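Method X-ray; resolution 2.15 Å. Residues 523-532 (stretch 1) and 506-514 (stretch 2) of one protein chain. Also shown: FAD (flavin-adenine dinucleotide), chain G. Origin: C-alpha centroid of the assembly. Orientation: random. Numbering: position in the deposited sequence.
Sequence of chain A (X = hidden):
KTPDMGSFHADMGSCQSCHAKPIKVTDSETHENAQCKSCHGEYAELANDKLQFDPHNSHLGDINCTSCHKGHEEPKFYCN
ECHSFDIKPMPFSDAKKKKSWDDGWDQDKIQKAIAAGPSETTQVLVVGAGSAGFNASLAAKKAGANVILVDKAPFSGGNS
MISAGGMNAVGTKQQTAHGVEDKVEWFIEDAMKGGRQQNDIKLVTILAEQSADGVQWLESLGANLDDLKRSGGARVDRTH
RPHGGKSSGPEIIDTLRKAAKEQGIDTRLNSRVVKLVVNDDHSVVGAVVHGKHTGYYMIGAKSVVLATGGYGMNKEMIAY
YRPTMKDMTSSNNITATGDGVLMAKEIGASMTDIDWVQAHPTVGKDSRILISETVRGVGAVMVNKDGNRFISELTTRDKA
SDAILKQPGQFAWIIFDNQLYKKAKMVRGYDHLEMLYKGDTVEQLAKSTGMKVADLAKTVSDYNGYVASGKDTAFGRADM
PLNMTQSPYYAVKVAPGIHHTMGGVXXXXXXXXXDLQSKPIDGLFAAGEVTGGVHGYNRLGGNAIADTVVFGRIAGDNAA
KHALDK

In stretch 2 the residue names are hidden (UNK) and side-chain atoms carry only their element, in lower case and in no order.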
# COMPACT_ATOMS: atom_id res chain seq x y z
N GLY A 523 9.96 2.92 21.89
CA GLY A 523 10.23 1.48 22.09
C GLY A 523 10.45 0.68 20.81
O GLY A 523 10.78 -0.53 20.93
N LEU A 524 10.20 1.18 19.61
CA LEU A 524 10.17 0.36 18.38
C LEU A 524 11.23 0.75 17.36
O LEU A 524 11.33 1.92 16.99
CB LEU A 524 8.85 0.46 17.63
CG LEU A 524 8.18 -0.73 16.98
CD1 LEU A 524 7.43 -0.41 15.70
CD2 LEU A 524 8.99 -1.99 16.79
N PHE A 525 12.10 -0.16 16.92
CA PHE A 525 13.17 0.13 15.95
C PHE A 525 13.12 -0.89 14.81
O PHE A 525 12.47 -1.92 14.98
CB PHE A 525 14.55 0.09 16.62
CG PHE A 525 14.67 1.07 17.78
CD1 PHE A 525 14.21 0.70 19.04
CD2 PHE A 525 15.16 2.33 17.58
CE1 PHE A 525 14.25 1.60 20.08
CE2 PHE A 525 15.21 3.25 18.64
CZ PHE A 525 14.77 2.86 19.90
N ALA A 526 13.81 -0.68 13.70
CA ALA A 526 13.73 -1.68 12.62
C ALA A 526 14.96 -1.49 11.71
O ALA A 526 15.52 -0.39 11.68
CB ALA A 526 12.43 -1.60 11.86
N ALA A 527 15.36 -2.57 11.09
CA ALA A 527 16.47 -2.59 10.14
C ALA A 527 16.36 -3.68 9.11
O ALA A 527 15.75 -4.72 9.38
CB ALA A 527 17.81 -2.70 10.89
N GLY A 528 16.78 -3.40 7.86
CA GLY A 528 16.97 -4.49 6.91
C GLY A 528 15.84 -4.40 5.88
O GLY A 528 15.22 -3.35 5.83
N GLU A 529 15.42 -5.52 5.27
CA GLU A 529 14.40 -5.41 4.21
C GLU A 529 13.03 -5.12 4.79
O GLU A 529 12.06 -4.82 4.03
CB GLU A 529 14.27 -6.74 3.46
CG GLU A 529 13.63 -6.71 2.06
CD GLU A 529 13.78 -8.02 1.35
OE1 GLU A 529 14.74 -8.84 1.64
OE2 GLU A 529 12.90 -8.40 0.52
N VAL A 530 12.79 -5.40 6.09
CA VAL A 530 11.53 -5.03 6.72
C VAL A 530 11.15 -3.55 6.55
O VAL A 530 9.99 -3.12 6.58
CB VAL A 530 11.46 -5.44 8.20
CG1 VAL A 530 12.31 -4.60 9.13
CG2 VAL A 530 9.96 -5.41 8.58
N THR A 531 12.09 -2.68 6.40
CA THR A 531 12.08 -1.22 6.32
C THR A 531 11.97 -0.75 4.87
O THR A 531 12.33 -1.46 3.93
CB THR A 531 13.47 -0.93 6.91
OG1 THR A 531 13.46 -0.65 8.34
CG2 THR A 531 14.39 -0.22 6.05
N GLY A 532 11.35 0.42 4.64
CA GLY A 532 11.20 0.92 3.28
C GLY A 532 12.04 2.15 3.10
O GLY A 532 12.50 2.67 4.16
N UNK A 506 8.23 2.61 7.79
CA UNK A 506 9.00 3.84 7.79
C UNK A 506 9.91 3.96 9.01
O UNK A 506 9.60 3.72 10.19
c UNK A 506 8.08 5.07 7.77
N UNK A 507 11.03 4.55 8.70
CA UNK A 507 12.14 4.70 9.65
C UNK A 507 12.73 6.08 9.61
O UNK A 507 12.61 6.69 8.53
c UNK A 507 13.01 2.62 10.51
c UNK A 507 12.67 1.21 10.19
c UNK A 507 13.07 3.53 9.28
c UNK A 507 14.47 3.76 8.81
N UNK A 508 13.30 6.56 10.73
CA UNK A 508 14.17 7.73 10.67
C UNK A 508 15.61 7.29 10.56
O UNK A 508 15.99 6.12 10.57
c UNK A 508 14.84 7.98 13.07
o UNK A 508 14.79 6.89 13.63
n UNK A 508 15.90 8.79 13.35
c UNK A 508 14.00 8.57 11.96
N UNK A 509 16.51 8.26 10.64
CA UNK A 509 17.93 8.00 10.59
C UNK A 509 18.45 7.31 11.82
O UNK A 509 19.52 6.72 11.65
o UNK A 509 18.69 10.13 11.43
c UNK A 509 18.77 9.26 10.32
c UNK A 509 18.20 9.92 9.07
N UNK A 510 17.75 7.27 12.95
CA UNK A 510 18.26 6.48 14.06
C UNK A 510 17.52 5.15 14.11
O UNK A 510 17.60 4.40 15.07
c UNK A 510 19.11 8.41 15.48
c UNK A 510 18.11 7.23 15.40
o UNK A 510 16.76 7.69 15.44
N UNK A 511 16.77 4.82 13.07
CA UNK A 511 16.12 3.55 12.87
C UNK A 511 15.00 3.34 13.86
O UNK A 511 14.63 2.18 14.12
c UNK A 511 17.07 2.34 12.95
N UNK A 512 14.39 4.42 14.35
CA UNK A 512 13.10 4.30 15.00
C UNK A 512 12.05 4.04 13.91
O UNK A 512 12.16 4.75 12.89
o UNK A 512 13.32 5.76 16.90
c UNK A 512 12.69 5.66 15.63
N UNK A 513 11.10 3.15 14.20
CA UNK A 513 9.91 3.13 13.34
C UNK A 513 9.02 4.33 13.63
O UNK A 513 8.82 4.73 14.78
c UNK A 513 9.17 1.80 13.59
c UNK A 513 10.11 0.61 13.22
c UNK A 513 7.92 1.71 12.74
N UNK A 514 8.44 4.93 12.59
CA UNK A 514 7.58 6.09 12.71
C UNK A 514 6.09 5.73 12.70
O UNK A 514 5.65 4.72 12.15
c UNK A 514 9.38 7.23 11.30
c UNK A 514 9.65 8.10 10.08
c UNK A 514 10.04 7.80 12.57
c UNK A 514 7.88 7.04 11.53
PA FAD G . 16.41 -11.78 6.39
O1A FAD G . 17.82 -12.21 6.15
O2A FAD G . 15.39 -12.32 5.67
O5B FAD G . 16.11 -12.46 7.78
C5B FAD G . 14.88 -12.18 8.56
C4B FAD G . 14.83 -13.23 9.79
O4B FAD G . 13.56 -12.85 10.51
C3B FAD G . 14.54 -14.68 9.28
O3B FAD G . 15.42 -15.67 9.54
C2B FAD G . 13.00 -14.89 9.53
O2B FAD G . 12.61 -16.26 9.82
C1B FAD G . 12.86 -14.13 10.79
N9A FAD G . 11.48 -13.68 11.05
C8A FAD G . 10.54 -13.24 10.15
N7A FAD G . 9.38 -13.04 10.71
C5A FAD G . 9.55 -13.34 12.05
C6A FAD G . 8.62 -13.40 13.18
N6A FAD G . 7.36 -13.09 13.11
N1A FAD G . 9.20 -13.74 14.36
C2A FAD G . 10.51 -14.16 14.48
N3A FAD G . 11.42 -14.16 13.48
C4A FAD G . 10.86 -13.76 12.30
N1 FAD G . 21.29 -8.20 -1.57
C2 FAD G . 22.48 -7.68 -1.66
O2 FAD G . 22.82 -6.58 -1.38
N3 FAD G . 23.61 -8.42 -2.14
C4 FAD G . 23.35 -9.74 -2.49
O4 FAD G . 24.23 -10.40 -2.94
C4X FAD G . 21.99 -10.27 -2.44
N5 FAD G . 21.75 -11.53 -2.84
C5X FAD G . 20.51 -12.07 -2.73
C6 FAD G . 20.33 -13.39 -3.16
C7 FAD G . 19.09 -13.97 -3.05
C7M FAD G . 18.81 -15.38 -3.48
C8 FAD G . 18.02 -13.20 -2.45
C8M FAD G . 16.68 -13.85 -2.26
C9 FAD G . 18.20 -11.92 -2.01
C9A FAD G . 19.43 -11.31 -2.12
N10 FAD G . 19.73 -9.99 -1.73
C10 FAD G . 20.96 -9.46 -1.87
C1' FAD G . 18.82 -9.28 -0.78
C2' FAD G . 19.42 -9.34 0.66
O2' FAD G . 19.92 -10.71 0.71
C3' FAD G . 18.19 -9.35 1.61
O3' FAD G . 17.41 -8.16 1.44
C4' FAD G . 18.74 -9.05 3.05
O4' FAD G . 19.53 -10.23 3.36
C5' FAD G . 17.48 -9.06 3.99
O5' FAD G . 18.12 -9.18 5.41
P FAD G . 17.28 -9.08 6.70
O1P FAD G . 18.29 -9.19 7.82
O2P FAD G . 16.52 -7.92 6.52
O3P FAD G . 16.34 -10.18 6.57
O HOH W 1 11.43 4.97 5.87
O HOH W 2 11.68 4.25 18.60

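Position 506 carries a single side-chain carbon, its CA-to-CB bond pointing away from stretch 1. One carbon and nothing more makes it Ala506; its backbone O accepts from the N of position 514 at 2.9 Å, closing the base of a hairpin-like loop.

Position 507 has four carbons, forked at the first, with one arm two carbons long. That is isoleucine, and Ile507 points toward stretch 1, where its CD1 packs on Ala526 CB at 3.3 Å. Water 1 accepts from Ile507 N (2.9 Å) and donates to Gly532 O (3.1 Å), tying the backbones beside this apolar patch.

Position 508 shows two carbons, the second bearing one oxygen and one nitrogen: a short carboxamide, hence Asn508. It touches nothing on stretch 1 and works inside its own loop, its OD1 taking a hydrogen bond from the N of position 512 at 2.6 Å.

Position 509 has a carbon carrying one oxygen and one carbon, the beta-branched pattern of Thr509. It lies out of reach of stretch 1, in the type I turn that begins at Asn508.

Position 510 repeats that pattern and is Thr510. Its OG1 accepts from Asn508 ND2 at 2.5 Å, while its backbone O lies 4.1 Å from Phe525 CD2, at the ring edge.

Position 511 has one carbon, so Ala511. With phi/psi of 69/27 it ends the turn, and Ala511 N donates to Asn508 O at 2.9 Å. Its own O receives Ala526 N at 3.0 Å.

Position 512 has one carbon, then one oxygen: Ser512. Its CA-to-CB bond points away, yet OG comes 3.6 Å from Phe525 CE2. Water 2 accepts from Ser512 OG (2.8 Å) and donates to Leu524 O (2.9 Å).

Position 513 has one carbon carrying two more, the fork of valine. Val513 points toward stretch 1; its CB meets Leu524 CD1 at 3.5 Å, and its CG2 meets Ala526 CB at 3.5 Å.

Position 514 has four carbons forked at the second, so Leu514, directed away and free of stretch 1.

The contact works through one antiparallel bridge between Phe525 and Ser512, a non-hydrogen-bonded pair whose flanking residues supply the bonds: Ala526 N to Ala511 O, and Val513 N to Leu524 O at 3.1 Å. The strands cross at 103°, so the pairing stays short. Ile507 and Val513 both pack on Ala526, whose small side chain leaves room for two neighbours. The asparagine-braced turn presents Ala511 O to stretch 1. Beyond the contact, Glu529 N donates to FAD O2P at 2.9 Å.

Stretch 2 (506-514) AINTTASVL
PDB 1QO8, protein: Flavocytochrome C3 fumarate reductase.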